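Local coordinates for protein putative enoyl-CoA hydratase/isomerase (Acinetobacter baumannii, PDB 3FDU) that probably hydrates or isomerises enoyl-CoA thioesters, as a putative enoyl-CoA hydratase/isomerase of the crotonase superfamily, at residues K39-A44 with A96-P101; V52-G57 with A194-L199; F74-N79 with E243-F248; I113-L118 with A178-E183. The protein carries 4 engineered substitutions. All coordinates share one frame; numbering follows the deposited sequence.

Contact 1. Residues K39-A44 with A96-P101. With SO4 (sulfate ion), chain G.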
loop_
_atom_site.group_PDB
_atom_site.type_symbol
_atom_site.label_atom_id
_atom_site.label_comp_id
_atom_site.label_asym_id
_atom_site.label_seq_id
_atom_site.Cartn_x
_atom_site.Cartn_y
_atom_site.Cartn_z
ATOM N N LYS A 39 18.835 13.736 -19.131
ATOM C CA LYS A 39 19.101 15.153 -19.357
ATOM C C LYS A 39 17.892 15.901 -19.829
ATOM O O LYS A 39 17.694 17.068 -19.431
ATOM C CB LYS A 39 20.243 15.405 -20.351
ATOM C CG LYS A 39 21.441 14.508 -20.138
ATOM C CD LYS A 39 21.955 14.515 -18.707
ATOM C CE LYS A 39 22.902 13.341 -18.481
ATOM N NZ LYS A 39 22.150 12.267 -17.820
ATOM N N ALA A 40 17.112 15.276 -20.719
ATOM C CA ALA A 40 15.863 15.894 -21.188
ATOM C C ALA A 40 14.855 16.193 -20.068
ATOM O O ALA A 40 14.149 17.225 -20.103
ATOM C CB ALA A 40 15.177 15.021 -22.291
ATOM N N LEU A 41 14.722 15.264 -19.126
ATOM C CA LEU A 41 13.901 15.505 -17.928
ATOM C C LEU A 41 14.446 16.701 -17.096
ATOM O O LEU A 41 13.691 17.536 -16.633
ATOM C CB LEU A 41 13.899 14.257 -17.046
ATOM C CG LEU A 41 13.145 13.087 -17.750
ATOM C CD1 LEU A 41 13.239 11.766 -16.991
ATOM C CD2 LEU A 41 11.697 13.464 -17.943
ATOM N N ASP A 42 15.754 16.724 -16.894
ATOM C CA ASP A 42 16.399 17.795 -16.113
ATOM C C ASP A 42 16.151 19.143 -16.811
ATOM O O ASP A 42 15.708 20.100 -16.186
ATOM C CB ASP A 42 17.890 17.521 -16.017
ATOM C CG ASP A 42 18.207 16.322 -15.140
ATOM O OD1 ASP A 42 17.343 15.895 -14.324
ATOM O OD2 ASP A 42 19.348 15.833 -15.245
ATOM N N GLU A 43 16.423 19.201 -18.114
ATOM C CA GLU A 43 16.149 20.442 -18.862
ATOM C C GLU A 43 14.661 20.827 -18.915
ATOM O O GLU A 43 14.313 22.010 -18.809
ATOM C CB GLU A 43 16.752 20.359 -20.269
ATOM C CG GLU A 43 18.300 20.380 -20.258
ATOM C CD GLU A 43 18.910 19.879 -21.585
ATOM O OE1 GLU A 43 18.153 19.395 -22.477
ATOM O OE2 GLU A 43 20.155 19.942 -21.715
ATOM N N ALA A 44 13.765 19.848 -19.100
ATOM C CA ALA A 44 12.340 20.162 -19.046
ATOM C C ALA A 44 11.965 20.860 -17.745
ATOM O O ALA A 44 11.120 21.741 -17.744
ATOM C CB ALA A 44 11.437 18.867 -19.231
ATOM N N ALA A 96 12.594 10.768 -10.620
ATOM C CA ALA A 96 12.096 10.988 -9.262
ATOM C C ALA A 96 12.086 12.472 -8.869
ATOM O O ALA A 96 11.162 12.915 -8.170
ATOM C CB ALA A 96 12.904 10.164 -8.216
ATOM N N ARG A 97 13.096 13.231 -9.308
ATOM C CA ARG A 97 13.227 14.651 -8.907
ATOM C C ARG A 97 12.441 15.659 -9.786
ATOM O O ARG A 97 12.312 16.818 -9.398
ATOM C CB ARG A 97 14.705 15.090 -8.879
ATOM C CG ARG A 97 15.528 14.503 -7.751
ATOM C CD ARG A 97 17.014 14.709 -8.018
ATOM N NE ARG A 97 17.773 14.550 -6.777
ATOM C CZ ARG A 97 18.965 13.971 -6.679
ATOM N NH1 ARG A 97 19.560 13.906 -5.488
ATOM N NH2 ARG A 97 19.557 13.450 -7.750
ATOM N N LEU A 98 11.965 15.258 -10.968
ATOM C CA LEU A 98 11.146 16.166 -11.810
ATOM C C LEU A 98 10.026 16.828 -10.969
ATOM O O LEU A 98 9.233 16.160 -10.316
ATOM C CB LEU A 98 10.573 15.405 -13.004
ATOM C CG LEU A 98 9.746 16.221 -14.000
ATOM C CD1 LEU A 98 10.611 17.268 -14.691
ATOM C CD2 LEU A 98 9.104 15.291 -15.028
ATOM N N SER A 99 9.999 18.150 -10.935
ATOM C CA SER A 99 9.078 18.831 -10.013
ATOM C C SER A 99 7.703 18.935 -10.663
ATOM O O SER A 99 6.679 19.195 -10.005
ATOM C CB SER A 99 9.654 20.261 -9.686
ATOM O OG SER A 99 9.256 21.151 -10.736
ATOM N N LYS A 100 7.672 18.743 -11.981
ATOM C CA LYS A 100 6.452 18.918 -12.739
ATOM C C LYS A 100 5.759 17.557 -12.918
ATOM O O LYS A 100 6.403 16.532 -12.711
ATOM C CB LYS A 100 6.779 19.513 -14.126
ATOM C CG LYS A 100 7.392 20.964 -13.983
ATOM C CD LYS A 100 8.035 21.514 -15.307
ATOM C CE LYS A 100 8.571 22.977 -15.046
ATOM N NZ LYS A 100 9.131 23.449 -16.368
ATOM N N PRO A 101 4.469 17.565 -13.290
ATOM C CA PRO A 101 3.800 16.256 -13.382
ATOM C C PRO A 101 4.457 15.425 -14.517
ATOM O O PRO A 101 4.781 15.979 -15.593
ATOM C CB PRO A 101 2.354 16.612 -13.722
ATOM C CG PRO A 101 2.177 18.120 -13.157
ATOM C CD PRO A 101 3.548 18.695 -13.538
HETATM S S SO4 G . 22.713 12.563 -7.388
HETATM O O1 SO4 G . 22.106 12.506 -6.048
HETATM O O2 SO4 G . 24.149 12.773 -7.283
HETATM O O3 SO4 G . 22.423 11.354 -8.157
HETATM O O4 SO4 G . 22.072 13.647 -8.139
#
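The guanidinium of Arg-97 meets a sulfate ion at its edge, with the sulfur in the guanidinium plane. The contact joins helix 31-46 of the crotonase fold to the turn between helix 87-97 and strand 102-106. Arg-97 NH1 donates to sulfate O1 over 3.0 Å at 156°. Two weaker bonds run from NH2, to O1 and O4, so O1 is shared by both terminal nitrogens. Lys-93 also binds this ion, which probably came from the crystallisation liquor. The side chain of Arg-97 is extended from CG to NE, and its charged end sits well away from the part where the two segments meet. There Leu-98 points at the helix, with CG anti to the backbone N (chi1 -178°). Its CD1 lies 3.7 Å from Leu-41 O, and its CD2 is 4.3 Å from Leu-41 CD2. Engineered Val-53 of the central sheet touches both leucines and Ala-44, which places the patch against the sheet. Near the C-terminal end of helix 31-46 the chemistry becomes polar. The extended, buried chain of Lys-100 carries its ammonium to several backbone carbonyls. Val-50 O is its strongest partner and Asp-45 O a weak one. The carbonyl end of the helix would probably favour the positive charge. Lys-100 NZ donates to Ala-44 O over 3.0 Å, in the carbonyl plane, with a C=O...N angle of 152°.

Contact 2. Residues V52-G57 with A194-L199. Engineered in segment 52-57: Val-53 (natural residue Ile).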
loop_
_atom_site.group_PDB
_atom_site.type_symbol
_atom_site.label_atom_id
_atom_site.label_comp_id
_atom_site.label_asym_id
_atom_site.label_seq_id
_atom_site.Cartn_x
_atom_site.Cartn_y
_atom_site.Cartn_z
ATOM N N VAL A 52 4.012 20.184 -18.330
ATOM C CA VAL A 52 3.808 18.707 -18.123
ATOM C C VAL A 52 4.700 17.881 -19.047
ATOM O O VAL A 52 4.918 18.233 -20.211
ATOM C CB VAL A 52 2.369 18.319 -18.348
ATOM C CG1 VAL A 52 2.131 16.766 -18.165
ATOM C CG2 VAL A 52 1.399 19.181 -17.433
ATOM N N VAL A 53 5.263 16.795 -18.518
ATOM C CA VAL A 53 6.023 15.889 -19.352
ATOM C C VAL A 53 5.274 14.560 -19.587
ATOM O O VAL A 53 4.719 13.932 -18.637
ATOM C CB VAL A 53 7.444 15.600 -18.756
ATOM C CG1 VAL A 53 8.250 14.654 -19.710
ATOM C CG2 VAL A 53 8.213 16.926 -18.530
ATOM N N VAL A 54 5.275 14.111 -20.833
ATOM C CA VAL A 54 4.731 12.786 -21.153
ATOM C C VAL A 54 5.900 12.028 -21.717
ATOM O O VAL A 54 6.556 12.513 -22.648
ATOM C CB VAL A 54 3.635 12.833 -22.237
ATOM C CG1 VAL A 54 3.233 11.400 -22.685
ATOM C CG2 VAL A 54 2.355 13.588 -21.727
ATOM N N LEU A 55 6.142 10.840 -21.179
ATOM C CA LEU A 55 7.176 9.915 -21.662
ATOM C C LEU A 55 6.490 8.632 -22.120
ATOM O O LEU A 55 5.690 8.069 -21.376
ATOM C CB LEU A 55 8.130 9.570 -20.501
ATOM C CG LEU A 55 9.213 8.506 -20.741
ATOM C CD1 LEU A 55 10.205 9.013 -21.730
ATOM C CD2 LEU A 55 9.917 8.215 -19.402
ATOM N N ARG A 56 6.808 8.168 -23.334
ATOM C CA ARG A 56 6.238 6.947 -23.843
ATOM C C ARG A 56 7.122 6.420 -24.945
ATOM O O ARG A 56 8.121 7.040 -25.286
ATOM C CB ARG A 56 4.848 7.207 -24.423
ATOM C CG ARG A 56 4.835 8.333 -25.469
ATOM C CD ARG A 56 3.416 8.435 -26.023
ATOM N NE ARG A 56 3.181 9.548 -26.928
ATOM C CZ ARG A 56 3.496 9.546 -28.213
ATOM N NH1 ARG A 56 4.145 8.514 -28.722
ATOM N NH2 ARG A 56 3.187 10.588 -28.979
ATOM N N GLY A 57 6.781 5.269 -25.491
ATOM C CA GLY A 57 7.380 4.878 -26.766
ATOM C C GLY A 57 6.773 5.678 -27.929
ATOM O O GLY A 57 5.671 6.241 -27.819
ATOM N N ALA A 194 -4.494 14.087 -23.486
ATOM C CA ALA A 194 -5.653 14.868 -22.955
ATOM C C ALA A 194 -5.498 15.194 -21.476
ATOM O O ALA A 194 -5.914 16.269 -20.992
ATOM C CB ALA A 194 -6.997 14.137 -23.190
ATOM N N THR A 195 -4.942 14.234 -20.733
ATOM C CA THR A 195 -4.637 14.452 -19.335
ATOM C C THR A 195 -3.569 15.531 -19.187
ATOM O O THR A 195 -3.701 16.402 -18.337
ATOM C CB THR A 195 -4.249 13.106 -18.648
ATOM O OG1 THR A 195 -5.296 12.177 -18.875
ATOM C CG2 THR A 195 -4.155 13.219 -17.140
ATOM N N ALA A 196 -2.489 15.463 -19.963
ATOM C CA ALA A 196 -1.443 16.488 -19.899
ATOM C C ALA A 196 -2.029 17.916 -20.193
ATOM O O ALA A 196 -1.634 18.870 -19.544
ATOM C CB ALA A 196 -0.339 16.192 -20.878
ATOM N N GLN A 197 -2.931 18.019 -21.168
ATOM C CA GLN A 197 -3.546 19.309 -21.513
ATOM C C GLN A 197 -4.420 19.790 -20.359
ATOM O O GLN A 197 -4.419 20.987 -20.035
ATOM C CB GLN A 197 -4.425 19.173 -22.760
ATOM C CG GLN A 197 -3.682 19.249 -24.090
ATOM C CD GLN A 197 -4.519 18.716 -25.286
ATOM O OE1 GLN A 197 -3.996 18.519 -26.392
ATOM N NE2 GLN A 197 -5.810 18.486 -25.063
ATOM N N HIS A 198 -5.194 18.886 -19.759
ATOM C CA HIS A 198 -5.978 19.255 -18.582
ATOM C C HIS A 198 -5.073 19.796 -17.472
ATOM O O HIS A 198 -5.363 20.826 -16.877
ATOM C CB HIS A 198 -6.824 18.074 -18.081
ATOM C CG HIS A 198 -7.538 18.334 -16.773
ATOM N ND1 HIS A 198 -8.400 19.395 -16.585
ATOM C CD2 HIS A 198 -7.577 17.617 -15.620
ATOM C CE1 HIS A 198 -8.906 19.346 -15.365
ATOM N NE2 HIS A 198 -8.426 18.270 -14.763
ATOM N N LEU A 199 -3.966 19.117 -17.192
ATOM C CA LEU A 199 -3.051 19.611 -16.176
ATOM C C LEU A 199 -2.433 20.975 -16.551
ATOM O O LEU A 199 -2.227 21.800 -15.653
ATOM C CB LEU A 199 -1.944 18.586 -15.844
ATOM C CG LEU A 199 -2.464 17.273 -15.235
ATOM C CD1 LEU A 199 -1.278 16.323 -14.797
ATOM C CD2 LEU A 199 -3.360 17.595 -14.061
#
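Val-52 and Val-54, on strand 52-57, face Ala-196 and Leu-199 of helix 188-200. This is helix-on-sheet packing in the alpha/beta part of the crotonase fold. The short strand and helix segments run almost antiparallel, at 169°, with their axes 8.7 Å apart. The tight part centres on the methyl of Ala-196. Its CB lies 3.7 Å from Val-52 CG1 and 3.8 Å from Val-54 CG2, so two alternate residues of the strand hold it between them. The small side chain lets helix and strand come close. Both branches of Val-52 are used. With CG1 anti to the backbone N (chi1 179°), CG2 is directed to the next turn of the helix, where it lies 3.7 Å from Leu-199 CB. The side chains of Val-52 and Leu-199 cross at about a right angle. The rest of the helix segment is looser. Ala-194, Gln-197 and His-198 are exposed, although His-198 NE2 is hydrogen-bonded to Thr-166 O of the second subunit. Val-53, an engineered residue (Ile in the natural sequence), points away from this helix and packs on Leu-41 and Ala-44 of helix 31-46. Toward the end of the strand, the partly exposed Arg-56 makes a cation-pi contact with Tyr-189. Arg-56 NH1 also donates to Gly-57 O over 2.9 Å, with the acceptor near the guanidinium plane.

Contact 3. Residues F74-N79 with E243-F248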
loop_
_atom_site.group_PDB
_atom_site.type_symbol
_atom_site.label_atom_id
_atom_site.label_comp_id
_atom_site.label_asym_id
_atom_site.label_seq_id
_atom_site.Cartn_x
_atom_site.Cartn_y
_atom_site.Cartn_z
ATOM N N PHE A 74 29.171 -4.519 -20.679
ATOM C CA PHE A 74 29.284 -3.907 -19.356
ATOM C C PHE A 74 29.783 -4.873 -18.272
ATOM O O PHE A 74 30.674 -4.513 -17.459
ATOM C CB PHE A 74 27.951 -3.246 -18.952
ATOM C CG PHE A 74 28.042 -2.356 -17.739
ATOM C CD1 PHE A 74 28.306 -0.988 -17.873
ATOM C CD2 PHE A 74 27.796 -2.865 -16.473
ATOM C CE1 PHE A 74 28.343 -0.138 -16.749
ATOM C CE2 PHE A 74 27.834 -2.037 -15.341
ATOM C CZ PHE A 74 28.094 -0.664 -15.480
ATOM N N VAL A 75 29.226 -6.084 -18.249
ATOM C CA VAL A 75 29.600 -7.062 -17.237
ATOM C C VAL A 75 31.134 -7.365 -17.347
ATOM O O VAL A 75 31.826 -7.568 -16.330
ATOM C CB VAL A 75 28.801 -8.377 -17.386
ATOM C CG1 VAL A 75 29.545 -9.552 -16.657
ATOM C CG2 VAL A 75 27.345 -8.216 -16.864
ATOM N N GLN A 76 31.646 -7.379 -18.569
ATOM C CA GLN A 76 33.065 -7.610 -18.807
ATOM C C GLN A 76 33.985 -6.397 -18.589
ATOM O O GLN A 76 35.197 -6.553 -18.527
ATOM C CB GLN A 76 33.271 -8.188 -20.199
ATOM C CG GLN A 76 32.540 -9.512 -20.388
ATOM C CD GLN A 76 32.616 -10.009 -21.821
ATOM O OE1 GLN A 76 33.557 -10.708 -22.178
ATOM N NE2 GLN A 76 31.636 -9.656 -22.637
ATOM N N ASN A 77 33.424 -5.202 -18.468
ATOM C CA ASN A 77 34.189 -3.981 -18.279
ATOM C C ASN A 77 33.384 -3.034 -17.417
ATOM O O ASN A 77 32.977 -1.996 -17.894
ATOM C CB ASN A 77 34.476 -3.297 -19.639
ATOM C CG ASN A 77 35.564 -2.207 -19.533
ATOM O OD1 ASN A 77 36.279 -2.122 -18.528
ATOM N ND2 ASN A 77 35.702 -1.389 -20.589
ATOM N N PRO A 78 33.082 -3.419 -16.175
ATOM C CA PRO A 78 32.111 -2.631 -15.394
ATOM C C PRO A 78 32.568 -1.216 -15.013
ATOM O O PRO A 78 33.753 -1.011 -14.742
ATOM C CB PRO A 78 31.891 -3.468 -14.111
ATOM C CG PRO A 78 33.112 -4.438 -14.069
ATOM C CD PRO A 78 33.435 -4.705 -15.531
ATOM N N ASN A 79 31.637 -0.271 -14.959
ATOM C CA ASN A 79 31.888 1.080 -14.413
ATOM C C ASN A 79 32.405 0.903 -12.977
ATOM O O ASN A 79 31.817 0.156 -12.177
ATOM C CB ASN A 79 30.558 1.863 -14.487
ATOM C CG ASN A 79 30.655 3.328 -14.088
ATOM O OD1 ASN A 79 31.236 3.699 -13.060
ATOM N ND2 ASN A 79 29.956 4.175 -14.863
ATOM N N GLU A 243 31.106 -15.537 -15.721
ATOM C CA GLU A 243 31.232 -16.873 -16.349
ATOM C C GLU A 243 30.090 -17.080 -17.312
ATOM O O GLU A 243 30.283 -17.510 -18.461
ATOM C CB GLU A 243 31.118 -17.993 -15.309
ATOM C CG GLU A 243 32.183 -17.986 -14.231
ATOM C CD GLU A 243 33.276 -19.041 -14.432
ATOM O OE1 GLU A 243 34.084 -18.918 -15.384
ATOM O OE2 GLU A 243 33.342 -19.983 -13.607
ATOM N N ALA A 244 28.882 -16.749 -16.849
ATOM C CA ALA A 244 27.707 -16.910 -17.710
ATOM C C ALA A 244 27.766 -16.008 -18.946
ATOM O O ALA A 244 27.455 -16.441 -20.057
ATOM C CB ALA A 244 26.460 -16.714 -16.917
ATOM N N VAL A 245 28.245 -14.773 -18.811
ATOM C CA VAL A 245 28.330 -13.927 -19.977
ATOM C C VAL A 245 29.428 -14.436 -20.924
ATOM O O VAL A 245 29.262 -14.496 -22.169
ATOM C CB VAL A 245 28.560 -12.409 -19.621
ATOM C CG1 VAL A 245 28.872 -11.634 -20.871
ATOM C CG2 VAL A 245 27.307 -11.802 -18.898
ATOM N N GLN A 246 30.545 -14.845 -20.337
ATOM C CA GLN A 246 31.659 -15.334 -21.136
ATOM C C GLN A 246 31.197 -16.533 -22.015
ATOM O O GLN A 246 31.430 -16.567 -23.241
ATOM C CB GLN A 246 32.808 -15.689 -20.215
ATOM C CG GLN A 246 33.599 -14.468 -19.763
ATOM C CD GLN A 246 34.646 -14.825 -18.757
ATOM O OE1 GLN A 246 34.477 -15.764 -17.972
ATOM N NE2 GLN A 246 35.749 -14.098 -18.774
ATOM N N ALA A 247 30.517 -17.481 -21.389
ATOM C CA ALA A 247 29.935 -18.620 -22.099
ATOM C C ALA A 247 29.013 -18.158 -23.219
ATOM O O ALA A 247 29.183 -18.540 -24.393
ATOM C CB ALA A 247 29.165 -19.519 -21.120
ATOM N N PHE A 248 28.020 -17.357 -22.858
ATOM C CA PHE A 248 27.078 -16.859 -23.816
ATOM C C PHE A 248 27.783 -16.214 -24.993
ATOM O O PHE A 248 27.406 -16.454 -26.129
ATOM C CB PHE A 248 26.090 -15.899 -23.150
ATOM C CG PHE A 248 24.951 -15.480 -24.036
ATOM C CD1 PHE A 248 23.687 -16.042 -23.879
ATOM C CD2 PHE A 248 25.135 -14.508 -25.019
ATOM C CE1 PHE A 248 22.615 -15.641 -24.687
ATOM C CE2 PHE A 248 24.066 -14.111 -25.836
ATOM C CZ PHE A 248 22.815 -14.682 -25.668
#
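This is a small, partly buried helix-to-helix contact at the outer end of the subunit, about 24 Å from the centre of the chain. The last turn of helix 68-76 meets helix 239-248, the C-terminal helix of the modelled crotonase-fold chain. Val-75 and Val-245 point towards each other and form its buried side. One methyl of Val-245, CG2, meets Val-75: it lies 3.9 Å from Val-75 CG1 and 4.0 Å from Val-75 CB. It therefore rests against the branch point and not against a single methyl. The two side chains cross obliquely. The other methyl of Val-245 meets the exposed Gln-76. Gln-76 NE2 stands 3.8 Å from Val-245 CG1, a van der Waals neighbour only. The amide has its polar partner in its own helix, where NE2 is hydrogen-bonded to Met-72 O. Gln-76 OE1 only comes near the aliphatic part of Gln-246, at 4.5 Å from CG. Met-72 touches Val-245 and Met-241 touches Val-75, which extends the apolar patch. Beyond the helix end the chain turns back, and Pro-78 CA sits 4.3 Å above the ring centre of Phe-74. Val-75 and Gln-76 also touch a crystal neighbour. Across the two segments the helices are held by dispersion and by burial of the valines. Such contacts fix no precise angle in the way a directed polar bond would.

Contact 4. Residues I113-L118 with A178-E183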
loop_
_atom_site.group_PDB
_atom_site.type_symbol
_atom_site.label_atom_id
_atom_site.label_comp_id
_atom_site.label_asym_id
_atom_site.label_seq_id
_atom_site.Cartn_x
_atom_site.Cartn_y
_atom_site.Cartn_z
ATOM N N ILE A 113 13.557 -1.702 -16.166
ATOM C CA ILE A 113 13.326 -0.275 -16.063
ATOM C C ILE A 113 11.968 0.209 -16.658
ATOM O O ILE A 113 11.477 1.259 -16.271
ATOM C CB ILE A 113 14.462 0.509 -16.748
ATOM C CG1 ILE A 113 14.299 1.999 -16.421
ATOM C CG2 ILE A 113 14.431 0.299 -18.267
ATOM C CD1 ILE A 113 15.520 2.637 -15.871
ATOM N N GLY A 114 11.380 -0.537 -17.600
ATOM C CA GLY A 114 10.036 -0.214 -18.117
ATOM C C GLY A 114 8.964 -0.309 -17.040
ATOM O O GLY A 114 7.945 0.401 -17.122
ATOM N N VAL A 115 9.183 -1.140 -16.024
ATOM C CA VAL A 115 8.319 -1.153 -14.841
ATOM C C VAL A 115 8.828 -0.187 -13.731
ATOM O O VAL A 115 8.019 0.515 -13.120
ATOM C CB VAL A 115 8.199 -2.559 -14.188
ATOM C CG1 VAL A 115 7.404 -2.508 -12.844
ATOM C CG2 VAL A 115 7.440 -3.535 -15.079
ATOM N N THR A 116 10.133 -0.195 -13.412
ATOM C CA THR A 116 10.574 0.627 -12.246
ATOM C C THR A 116 10.462 2.150 -12.477
ATOM O O THR A 116 10.278 2.894 -11.523
ATOM C CB THR A 116 11.976 0.271 -11.798
ATOM O OG1 THR A 116 12.878 0.546 -12.872
ATOM C CG2 THR A 116 12.065 -1.218 -11.387
ATOM N N ILE A 117 10.567 2.605 -13.727
ATOM C CA ILE A 117 10.344 4.010 -14.029
ATOM C C ILE A 117 8.879 4.437 -13.764
ATOM O O ILE A 117 8.619 5.602 -13.445
ATOM C CB ILE A 117 10.797 4.407 -15.473
ATOM C CG1 ILE A 117 10.937 5.933 -15.545
ATOM C CG2 ILE A 117 9.756 3.934 -16.515
ATOM C CD1 ILE A 117 12.096 6.467 -16.229
ATOM N N LEU A 118 7.931 3.496 -13.849
ATOM C CA LEU A 118 6.513 3.783 -13.550
ATOM C C LEU A 118 6.348 4.232 -12.110
ATOM O O LEU A 118 5.435 5.010 -11.783
ATOM C CB LEU A 118 5.646 2.531 -13.775
ATOM C CG LEU A 118 5.758 1.937 -15.180
ATOM C CD1 LEU A 118 4.799 0.771 -15.264
ATOM C CD2 LEU A 118 5.462 3.053 -16.232
ATOM N N ALA A 178 -2.146 -3.870 -9.001
ATOM C CA ALA A 178 -0.984 -3.620 -8.177
ATOM C C ALA A 178 -0.701 -2.102 -8.075
ATOM O O ALA A 178 0.267 -1.687 -7.428
ATOM C CB ALA A 178 0.225 -4.318 -8.803
ATOM N N GLY A 179 -1.504 -1.301 -8.769
ATOM C CA GLY A 179 -1.390 0.147 -8.733
ATOM C C GLY A 179 -0.263 0.777 -9.560
ATOM O O GLY A 179 0.031 1.958 -9.390
ATOM N N LEU A 180 0.372 -0.016 -10.427
ATOM C CA LEU A 180 1.399 0.455 -11.333
ATOM C C LEU A 180 0.796 1.272 -12.473
ATOM O O LEU A 180 1.462 2.125 -13.042
ATOM C CB LEU A 180 2.156 -0.759 -11.915
ATOM C CG LEU A 180 3.125 -1.482 -10.932
ATOM C CD1 LEU A 180 3.563 -2.868 -11.519
ATOM C CD2 LEU A 180 4.368 -0.591 -10.730
ATOM N N VAL A 181 -0.458 0.964 -12.834
ATOM C CA VAL A 181 -1.129 1.657 -13.936
ATOM C C VAL A 181 -2.382 2.303 -13.309
ATOM O O VAL A 181 -3.050 1.674 -12.498
ATOM C CB VAL A 181 -1.533 0.592 -15.035
ATOM C CG1 VAL A 181 -2.670 1.023 -15.915
ATOM C CG2 VAL A 181 -0.286 0.110 -15.851
ATOM N N ASN A 182 -2.716 3.533 -13.691
ATOM C CA ASN A 182 -3.950 4.219 -13.204
ATOM C C ASN A 182 -5.229 3.708 -13.873
ATOM O O ASN A 182 -6.292 3.532 -13.229
ATOM C CB ASN A 182 -3.835 5.747 -13.478
ATOM C CG ASN A 182 -2.879 6.420 -12.503
ATOM O OD1 ASN A 182 -1.656 6.289 -12.623
ATOM N ND2 ASN A 182 -3.434 7.049 -11.476
ATOM N N GLU A 183 -5.147 3.484 -15.181
ATOM C CA GLU A 183 -6.338 3.038 -15.933
ATOM C C GLU A 183 -5.896 2.306 -17.220
ATOM O O GLU A 183 -4.898 2.669 -17.830
ATOM C CB GLU A 183 -7.169 4.283 -16.304
ATOM C CG GLU A 183 -8.391 4.061 -17.138
ATOM C CD GLU A 183 -9.200 5.373 -17.348
ATOM O OE1 GLU A 183 -8.743 6.460 -16.911
ATOM O OE2 GLU A 183 -10.284 5.322 -17.962
#
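Segment 113-118, which carries a short helix, packs against the loop that links helix 172-177 to strand 183-184. Three buried residues make the contact: Val-115, Leu-118 and Leu-180. Leu-180 meets the other two from across the contact, giving its methyls to Val-115 and its carbonyl O to Leu-118. Its CB bond does not aim at the helix, but the end of the side chain bends nearer. With CG anti to the carbonyl carbon (chi1 -73°), both its methyls reach one branch of Val-115. Val-115 CG1 lies 4.1 Å from Leu-180 CD1 and 4.2 Å from Leu-180 CD2, so it faces the fork of the leucine. The two side chains cross at about a right angle. Leu-118 points towards the loop and makes a van der Waals contact with its backbone, with CD1 4.2 Å from Leu-180 O. In crotonase-fold relatives the start of the equivalent helix contributes a peptide N-H to the oxyanion hole. Val-115 and Leu-118 follow the start of helix 113-116 by a few residues. The loop itself begins with a Schellman motif: Gly-179 ends helix 172-177 with a positive phi (78°), and two bonds return to the last turn. Beyond it, Asn-182 bonds to Val-124 of the central sheet. The second subunit reaches both segments. His-158 of that subunit bonds through ND1 to Gly-179 O, and weakly through NE2 to Leu-118 O. Asn-182 ND2 bonds to Glu-162 OE2 and His-158 O of the same neighbour.

In the fold
Contacts 1, 2 and 4 gather round the central sheet; contact 3 lies far out. Contacts 1 and 2, centres 13 Å apart, meet at strand 52-57: helix 31-46 packs on one side, helix 188-200 on the other. Pro-101 O, just before strand 102-106, probably bonds to Val-53 N. Contacts 2 and 4, their centres 16 Å apart, touch through Leu-55 and Ile-117. Contacts 2 and 3, with centres 39 Å apart, lie across the chain's centre. Along the chain, segments of contacts 1, 2 and 3 alternate; contact 4 opens after contact 1 closes, nested inside contacts 2 and 3. Contacts 1, 2 and 4 adjoin the second subunit of the three-chain assembly, so these core parts lie next to that interface.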